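Local coordinates for protein phosphoserine phosphatase (Homo sapiens, PDB 6HYY) that hydrolyses L-phosphoserine to serine and phosphate in a magnesium-dependent reaction, as a member of the haloacid dehalogenase-like hydrolases, at residues F102-G107 and G155-L160; G107-V112 and I121-V126. All coordinates share one frame; numbering follows the deposited sequence.

Contact 1. Residues F102-G107 and G155-L160; sequences FLISGG and GKVIKL. With SER (serine), chain E.
Ile104, on the strand that ends at the active site, meets Val157 of the helix 153-165 tip to tip, and the contact between the two segments is wholly apolar. The terminal methyl CD1 of Ile104 does most of the touching, lying 3.7 Å from CG1 of Val157. With CG1 of Ile104 beside its backbone N (chi1 -52°) and the chain extended beyond it (chi2 175°), that methyl is carried out to the helix. Ile158 crosses the same side chain at about a right angle, its CG1 4.1 Å from Ile104 CD1, so one methyl touches two successive residues of the helix.

The polar chemistry gathers at the other end of 102-107. Ser105 OG accepts from Gly107 N at 2.9 Å, an ST turn that shapes the corner after the strand. The same hydroxyl lies 3.0 Å from OG of the bound serine. Gly106 N makes a close contact, 3.0 Å, with the ligand's CA. Lys154, Asp16 and Asp18 hydrogen-bond the ligand. Buried methyl packing therefore joins helix 153-165 to strand 100-105 of the Rossmann-like sheet, while the strand's end presents hydroxyl and backbone groups to the product serine.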
ATOM      1  N   PHE A 102      -3.111  -8.483   4.174  1.00 16.23           N
ATOM      2  CA  PHE A 102      -3.924  -7.509   3.461  1.00 18.09           C
ATOM      3  C   PHE A 102      -3.007  -6.500   2.803  1.00 17.44           C
ATOM      4  O   PHE A 102      -1.902  -6.260   3.282  1.00 18.34           O
ATOM      5  CB  PHE A 102      -4.908  -6.754   4.393  1.00 18.30           C
ATOM      6  CG  PHE A 102      -5.892  -7.659   5.078  1.00 18.61           C
ATOM      7  CD1 PHE A 102      -5.555  -8.286   6.259  1.00 18.51           C
ATOM      8  CD2 PHE A 102      -7.144  -7.875   4.533  1.00 20.32           C
ATOM      9  CE1 PHE A 102      -6.462  -9.151   6.892  1.00 19.51           C
ATOM     10  CE2 PHE A 102      -8.049  -8.760   5.138  1.00 19.96           C
ATOM     11  CZ  PHE A 102      -7.706  -9.375   6.328  1.00 18.58           C
ATOM     12  N   LEU A 103      -3.484  -5.921   1.702  1.00 18.73           N
ATOM     13  CA  LEU A 103      -2.818  -4.811   1.045  1.00 16.20           C
ATOM     14  C   LEU A 103      -3.708  -3.585   1.146  1.00 17.05           C
ATOM     15  O   LEU A 103      -4.906  -3.659   0.846  1.00 19.61           O
ATOM     16  CB  LEU A 103      -2.531  -5.135  -0.424  1.00 17.83           C
ATOM     17  CG  LEU A 103      -1.647  -6.344  -0.742  1.00 19.15           C
ATOM     18  CD1 LEU A 103      -1.367  -6.384  -2.258  1.00 21.95           C
ATOM     19  CD2 LEU A 103      -0.347  -6.290   0.043  1.00 20.76           C
ATOM     20  N   ILE A 104      -3.133  -2.460   1.568  1.00 17.71           N
ATOM     21  CA  ILE A 104      -3.876  -1.210   1.696  1.00 18.20           C
ATOM     22  C   ILE A 104      -3.144  -0.141   0.903  1.00 23.29           C
ATOM     23  O   ILE A 104      -1.925   0.020   1.044  1.00 24.71           O
ATOM     24  CB  ILE A 104      -4.044  -0.764   3.167  1.00 19.99           C
ATOM     25  CG1 ILE A 104      -4.617  -1.902   4.005  1.00 22.13           C
ATOM     26  CG2 ILE A 104      -4.952   0.469   3.229  1.00 25.98           C
ATOM     27  CD1 ILE A 104      -4.705  -1.574   5.489  1.00 23.74           C
ATOM     28  N   SER A 105      -3.877   0.579   0.060  1.00 21.65           N
ATOM     29  CA  SER A 105      -3.204   1.542  -0.799  1.00 21.09           C
ATOM     30  C   SER A 105      -4.117   2.712  -1.131  1.00 25.40           C
ATOM     31  O   SER A 105      -5.322   2.547  -1.312  1.00 23.07           O
ATOM     32  CB  SER A 105      -2.744   0.868  -2.087  1.00 24.71           C
ATOM     33  OG  SER A 105      -1.964   1.784  -2.839  1.00 26.12           O
ATOM     34  N   GLY A 106      -3.514   3.900  -1.226  1.00 28.01           N
ATOM     35  CA  GLY A 106      -4.135   5.042  -1.875  1.00 28.35           C
ATOM     36  C   GLY A 106      -4.063   5.008  -3.390  1.00 28.00           C
ATOM     37  O   GLY A 106      -4.654   5.870  -4.051  1.00 28.37           O
ATOM     38  N   GLY A 107      -3.347   4.028  -3.945  1.00 24.63           N
ATOM     39  CA  GLY A 107      -3.382   3.728  -5.361  1.00 25.89           C
ATOM     40  C   GLY A 107      -4.649   2.996  -5.751  1.00 27.09           C
ATOM     41  O   GLY A 107      -5.677   3.069  -5.076  1.00 27.11           O
ATOM     42  N   GLY A 155      -6.245   3.801   8.544  1.00 22.91           N
ATOM     43  CA  GLY A 155      -6.795   3.472   9.846  1.00 23.41           C
ATOM     44  C   GLY A 155      -8.249   3.063   9.755  1.00 21.87           C
ATOM     45  O   GLY A 155      -8.701   2.157  10.472  1.00 23.00           O
ATOM     46  N   LYS A 156      -8.997   3.699   8.846  1.00 22.20           N
ATOM     47  CA  LYS A 156     -10.391   3.312   8.645  1.00 23.31           C
ATOM     48  C   LYS A 156     -10.498   1.879   8.135  1.00 20.18           C
ATOM     49  O   LYS A 156     -11.397   1.132   8.537  1.00 23.46           O
ATOM     50  CB  LYS A 156     -11.075   4.277   7.680  1.00 27.48           C
ATOM     51  CG  LYS A 156     -11.151   5.709   8.181  1.00 32.61           C
ATOM     52  CD  LYS A 156     -11.965   6.575   7.228  1.00 36.30           C
ATOM     53  CE  LYS A 156     -11.937   8.041   7.652  1.00 43.66           C
ATOM     54  NZ  LYS A 156     -10.918   8.835   6.896  1.00 46.67           N
ATOM     55  N   VAL A 157      -9.599   1.485   7.230  1.00 19.41           N
ATOM     56  CA  VAL A 157      -9.595   0.106   6.748  1.00 19.76           C
ATOM     57  C   VAL A 157      -9.348  -0.854   7.905  1.00 20.40           C
ATOM     58  O   VAL A 157     -10.036  -1.868   8.051  1.00 20.94           O
ATOM     59  CB  VAL A 157      -8.546  -0.074   5.632  1.00 20.81           C
ATOM     60  CG1 VAL A 157      -8.377  -1.569   5.308  1.00 20.87           C
ATOM     61  CG2 VAL A 157      -8.967   0.697   4.395  1.00 24.58           C
ATOM     62  N   ILE A 158      -8.355  -0.553   8.737  1.00 19.78           N
ATOM     63  CA  ILE A 158      -8.014  -1.458   9.828  1.00 17.48           C
ATOM     64  C   ILE A 158      -9.175  -1.557  10.809  1.00 19.09           C
ATOM     65  O   ILE A 158      -9.477  -2.644  11.315  1.00 20.71           O
ATOM     66  CB  ILE A 158      -6.701  -1.016  10.501  1.00 20.16           C
ATOM     67  CG1 ILE A 158      -5.558  -1.239   9.494  1.00 23.91           C
ATOM     68  CG2 ILE A 158      -6.449  -1.798  11.819  1.00 22.12           C
ATOM     69  CD1 ILE A 158      -4.201  -0.838   9.991  1.00 28.55           C
ATOM     70  N   LYS A 159      -9.862  -0.431  11.065  1.00 20.65           N
ATOM     71  CA  LYS A 159     -11.058  -0.478  11.904  1.00 21.79           C
ATOM     72  C   LYS A 159     -12.119  -1.383  11.298  1.00 21.60           C
ATOM     73  O   LYS A 159     -12.737  -2.185  12.014  1.00 24.42           O
ATOM     74  CB  LYS A 159     -11.609   0.936  12.119  1.00 22.30           C
ATOM     75  CG  LYS A 159     -12.912   0.982  12.908  1.00 31.93           C
ATOM     76  CD  LYS A 159     -13.264   2.429  13.264  1.00 38.94           C
ATOM     77  CE  LYS A 159     -14.423   2.482  14.257  1.00 45.84           C
ATOM     78  NZ  LYS A 159     -14.776   3.874  14.655  1.00 60.43           N
ATOM     79  N   LEU A 160     -12.350  -1.279   9.985  1.00 22.97           N
ATOM     80  CA  LEU A 160     -13.308  -2.171   9.337  1.00 21.57           C
ATOM     81  C   LEU A 160     -12.905  -3.629   9.511  1.00 21.49           C
ATOM     82  O   LEU A 160     -13.758  -4.484   9.769  1.00 23.52           O
ATOM     83  CB  LEU A 160     -13.437  -1.833   7.852  1.00 26.14           C
ATOM     84  CG  LEU A 160     -14.100  -0.517   7.436  1.00 33.57           C
ATOM     85  CD1 LEU A 160     -13.989  -0.335   5.928  1.00 35.84           C
ATOM     86  CD2 LEU A 160     -15.555  -0.477   7.877  1.00 38.16           C
TER
HETATM   87  N   SER E 303      -0.272   5.465  -2.449  1.00 44.04           N
HETATM   88  CA  SER E 303      -0.603   4.497  -1.411  1.00 36.69           C
HETATM   89  C   SER E 303      -0.947   5.219  -0.115  1.00 33.98           C
HETATM   90  O   SER E 303      -0.380   4.883   0.919  1.00 46.06           O
HETATM   91  CB  SER E 303       0.550   3.551  -1.156  1.00 37.75           C
HETATM   92  OG  SER E 303       0.146   2.264  -0.749  1.00 32.75           O
HETATM   93  OXT SER E 303      -1.751   6.156  -0.059  1.00 51.22           O

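Contact 2. Residues G107-V112 and I121-V126; sequences GFRSIV and IPATNV
The guanidinium of Arg109 has CG1 of Val126 over one face, 3.7 Å above its plane and displaced from its centre, while Ala123 O sits at its edge, in plane. From that edge NH1 gives a long but nearly straight bond to Ala123 O, 3.3 Å with an angle of 170° at the hydrogen. NH2 points to Val126 O at 2.5 Å, a spacing so short that the detail of this bond is doubtful. The arginine runs out with CG anti to its own N (chi1 159°) and then bends at chi3 (-52°), which turns the flat group toward the two carbonyls.

Ala123 O also accepts from Val126 N at 3.2 Å, and its two donors arrive from opposite faces of the carbonyl plane. Val112 and Val126 run antiparallel past one another, their CG1 methyls 3.5 Å apart. NH1 has a second partner in Glu113, which forms a salt bridge with it.

One arginine near the start of helix 109-116 thus reaches one carbonyl of the turn and one of the first residue of strand 126-133. Together with Glu113 the two carbonyls probably limit the rotation of the guanidinium, and the nearby carboxylate would help to balance its charge.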
ATOM      1  N   GLY A 107      -3.347   4.028  -3.945  1.00 24.63           N
ATOM      2  CA  GLY A 107      -3.382   3.728  -5.361  1.00 25.89           C
ATOM      3  C   GLY A 107      -4.649   2.996  -5.751  1.00 27.09           C
ATOM      4  O   GLY A 107      -5.677   3.069  -5.076  1.00 27.11           O
ATOM      5  N   PHE A 108      -4.560   2.253  -6.850  1.00 26.57           N
ATOM      6  CA  PHE A 108      -5.745   1.830  -7.581  1.00 25.07           C
ATOM      7  C   PHE A 108      -5.882   0.318  -7.628  1.00 24.13           C
ATOM      8  O   PHE A 108      -4.904  -0.402  -7.856  1.00 25.16           O
ATOM      9  CB  PHE A 108      -5.697   2.425  -8.984  1.00 25.79           C
ATOM     10  CG  PHE A 108      -5.449   3.894  -8.959  1.00 27.52           C
ATOM     11  CD1 PHE A 108      -6.367   4.742  -8.360  1.00 28.38           C
ATOM     12  CD2 PHE A 108      -4.275   4.426  -9.472  1.00 30.54           C
ATOM     13  CE1 PHE A 108      -6.128   6.093  -8.295  1.00 32.15           C
ATOM     14  CE2 PHE A 108      -4.034   5.778  -9.409  1.00 32.19           C
ATOM     15  CZ  PHE A 108      -4.959   6.614  -8.830  1.00 31.68           C
ATOM     16  N   ARG A 109      -7.123  -0.148  -7.423  1.00 25.26           N
ATOM     17  CA  ARG A 109      -7.403  -1.579  -7.330  1.00 23.48           C
ATOM     18  C   ARG A 109      -6.945  -2.342  -8.572  1.00 24.62           C
ATOM     19  O   ARG A 109      -6.491  -3.485  -8.464  1.00 25.78           O
ATOM     20  CB  ARG A 109      -8.902  -1.798  -7.080  1.00 27.62           C
ATOM     21  CG  ARG A 109      -9.418  -3.190  -7.448  1.00 34.89           C
ATOM     22  CD  ARG A 109     -10.793  -3.500  -6.830  1.00 38.84           C
ATOM     23  NE  ARG A 109     -10.759  -3.261  -5.402  1.00 35.79           N
ATOM     24  CZ  ARG A 109     -10.527  -4.187  -4.470  1.00 29.48           C
ATOM     25  NH1 ARG A 109     -10.349  -5.462  -4.777  1.00 32.29           N
ATOM     26  NH2 ARG A 109     -10.486  -3.816  -3.210  1.00 28.98           N
ATOM     27  N   SER A 110      -7.063  -1.737  -9.759  1.00 28.27           N
ATOM     28  CA  SER A 110      -6.589  -2.400 -10.971  1.00 29.40           C
ATOM     29  C   SER A 110      -5.147  -2.863 -10.804  1.00 24.07           C
ATOM     30  O   SER A 110      -4.828  -4.044 -10.996  1.00 29.63           O
ATOM     31  CB  SER A 110      -6.717  -1.455 -12.169  1.00 24.49           C
ATOM     32  OG  SER A 110      -6.138  -0.203 -11.884  1.00 30.70           O
ATOM     33  N   ILE A 111      -4.284  -1.948 -10.376  1.00 27.13           N
ATOM     34  CA  ILE A 111      -2.869  -2.253 -10.219  1.00 28.27           C
ATOM     35  C   ILE A 111      -2.631  -3.095  -8.968  1.00 25.93           C
ATOM     36  O   ILE A 111      -1.870  -4.068  -8.994  1.00 26.03           O
ATOM     37  CB  ILE A 111      -2.056  -0.952 -10.192  1.00 34.06           C
ATOM     38  CG1 ILE A 111      -2.351  -0.101 -11.438  1.00 31.26           C
ATOM     39  CG2 ILE A 111      -0.569  -1.270 -10.069  1.00 31.09           C
ATOM     40  CD1 ILE A 111      -1.865   1.330 -11.324  1.00 34.52           C
ATOM     41  N   VAL A 112      -3.292  -2.753  -7.860  1.00 24.11           N
ATOM     42  CA  VAL A 112      -3.015  -3.463  -6.610  1.00 23.76           C
ATOM     43  C   VAL A 112      -3.515  -4.910  -6.662  1.00 26.02           C
ATOM     44  O   VAL A 112      -2.928  -5.805  -6.035  1.00 24.64           O
ATOM     45  CB  VAL A 112      -3.619  -2.699  -5.415  1.00 22.15           C
ATOM     46  CG1 VAL A 112      -3.381  -3.474  -4.110  1.00 23.94           C
ATOM     47  CG2 VAL A 112      -3.015  -1.297  -5.308  1.00 26.04           C
ATOM     48  N   ILE A 121      -2.518 -13.200  -2.587  1.00 21.61           N
ATOM     49  CA  ILE A 121      -3.411 -12.472  -1.694  1.00 21.82           C
ATOM     50  C   ILE A 121      -4.747 -12.310  -2.411  1.00 23.42           C
ATOM     51  O   ILE A 121      -4.783 -11.713  -3.502  1.00 24.35           O
ATOM     52  CB  ILE A 121      -2.815 -11.111  -1.319  1.00 19.23           C
ATOM     53  CG1 ILE A 121      -1.515 -11.303  -0.523  1.00 19.59           C
ATOM     54  CG2 ILE A 121      -3.839 -10.264  -0.522  1.00 20.19           C
ATOM     55  CD1 ILE A 121      -0.724 -10.000  -0.314  1.00 19.85           C
ATOM     56  N   PRO A 122      -5.843 -12.806  -1.850  1.00 24.48           N
ATOM     57  CA  PRO A 122      -7.131 -12.706  -2.541  1.00 26.80           C
ATOM     58  C   PRO A 122      -7.582 -11.266  -2.685  1.00 26.87           C
ATOM     59  O   PRO A 122      -7.271 -10.399  -1.862  1.00 23.74           O
ATOM     60  CB  PRO A 122      -8.085 -13.498  -1.633  1.00 28.69           C
ATOM     61  CG  PRO A 122      -7.423 -13.536  -0.318  1.00 28.63           C
ATOM     62  CD  PRO A 122      -5.939 -13.528  -0.573  1.00 27.01           C
ATOM     63  N   ALA A 123      -8.346 -11.014  -3.750  1.00 25.97           N
ATOM     64  CA  ALA A 123      -8.868  -9.676  -3.992  1.00 26.48           C
ATOM     65  C   ALA A 123      -9.736  -9.165  -2.847  1.00 27.41           C
ATOM     66  O   ALA A 123      -9.836  -7.945  -2.670  1.00 27.33           O
ATOM     67  CB  ALA A 123      -9.660  -9.649  -5.300  1.00 34.62           C
ATOM     68  N   THR A 124     -10.347 -10.064  -2.061  1.00 24.39           N
ATOM     69  CA  THR A 124     -11.088  -9.662  -0.865  1.00 26.18           C
ATOM     70  C   THR A 124     -10.213  -8.954   0.152  1.00 25.16           C
ATOM     71  O   THR A 124     -10.736  -8.225   1.001  1.00 25.54           O
ATOM     72  CB  THR A 124     -11.722 -10.876  -0.165  1.00 29.56           C
ATOM     73  OG1 THR A 124     -10.701 -11.825   0.190  1.00 29.37           O
ATOM     74  CG2 THR A 124     -12.741 -11.543  -1.061  1.00 35.22           C
ATOM     75  N   ASN A 125      -8.900  -9.159   0.090  1.00 22.96           N
ATOM     76  CA  ASN A 125      -7.967  -8.635   1.075  1.00 20.77           C
ATOM     77  C   ASN A 125      -7.249  -7.399   0.568  1.00 20.56           C
ATOM     78  O   ASN A 125      -6.255  -6.975   1.176  1.00 20.92           O
ATOM     79  CB  ASN A 125      -6.940  -9.705   1.446  1.00 20.56           C
ATOM     80  CG  ASN A 125      -7.535 -10.854   2.258  1.00 23.62           C
ATOM     81  OD1 ASN A 125      -8.741 -11.112   2.216  1.00 23.27           O
ATOM     82  ND2 ASN A 125      -6.684 -11.554   2.988  1.00 21.32           N
ATOM     83  N   VAL A 126      -7.729  -6.824  -0.533  1.00 19.56           N
ATOM     84  CA  VAL A 126      -7.161  -5.626  -1.136  1.00 20.49           C
ATOM     85  C   VAL A 126      -8.096  -4.458  -0.862  1.00 20.98           C
ATOM     86  O   VAL A 126      -9.313  -4.556  -1.094  1.00 22.44           O
ATOM     87  CB  VAL A 126      -6.963  -5.803  -2.650  1.00 22.35           C
ATOM     88  CG1 VAL A 126      -6.647  -4.464  -3.285  1.00 23.41           C
ATOM     89  CG2 VAL A 126      -5.885  -6.845  -2.943  1.00 23.30           C
TER

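How the contacts relate
Of these segments, strand 100-105 comes first, turns the corner at Gly106 and Gly107, and runs into helix 109-116. Contact 2 closes a short loop there, joining the start of this helix to the turn before strand 126-133 across eight intervening residues. The chain then passes through strands 126-133 and 139-142 before helix 153-165 returns to strand 100-105 in contact 1, whose longer loop encloses all of contact 2. Gly107 belongs to both. The two also touch directly: Leu103 N probably bonds to Asn125 O, and Ser105 packs on Val112. Together they tie parallel strands 100-105 and 126-133 to helices 109-116 and 153-165, with the serine pocket at the end of strand 100-105.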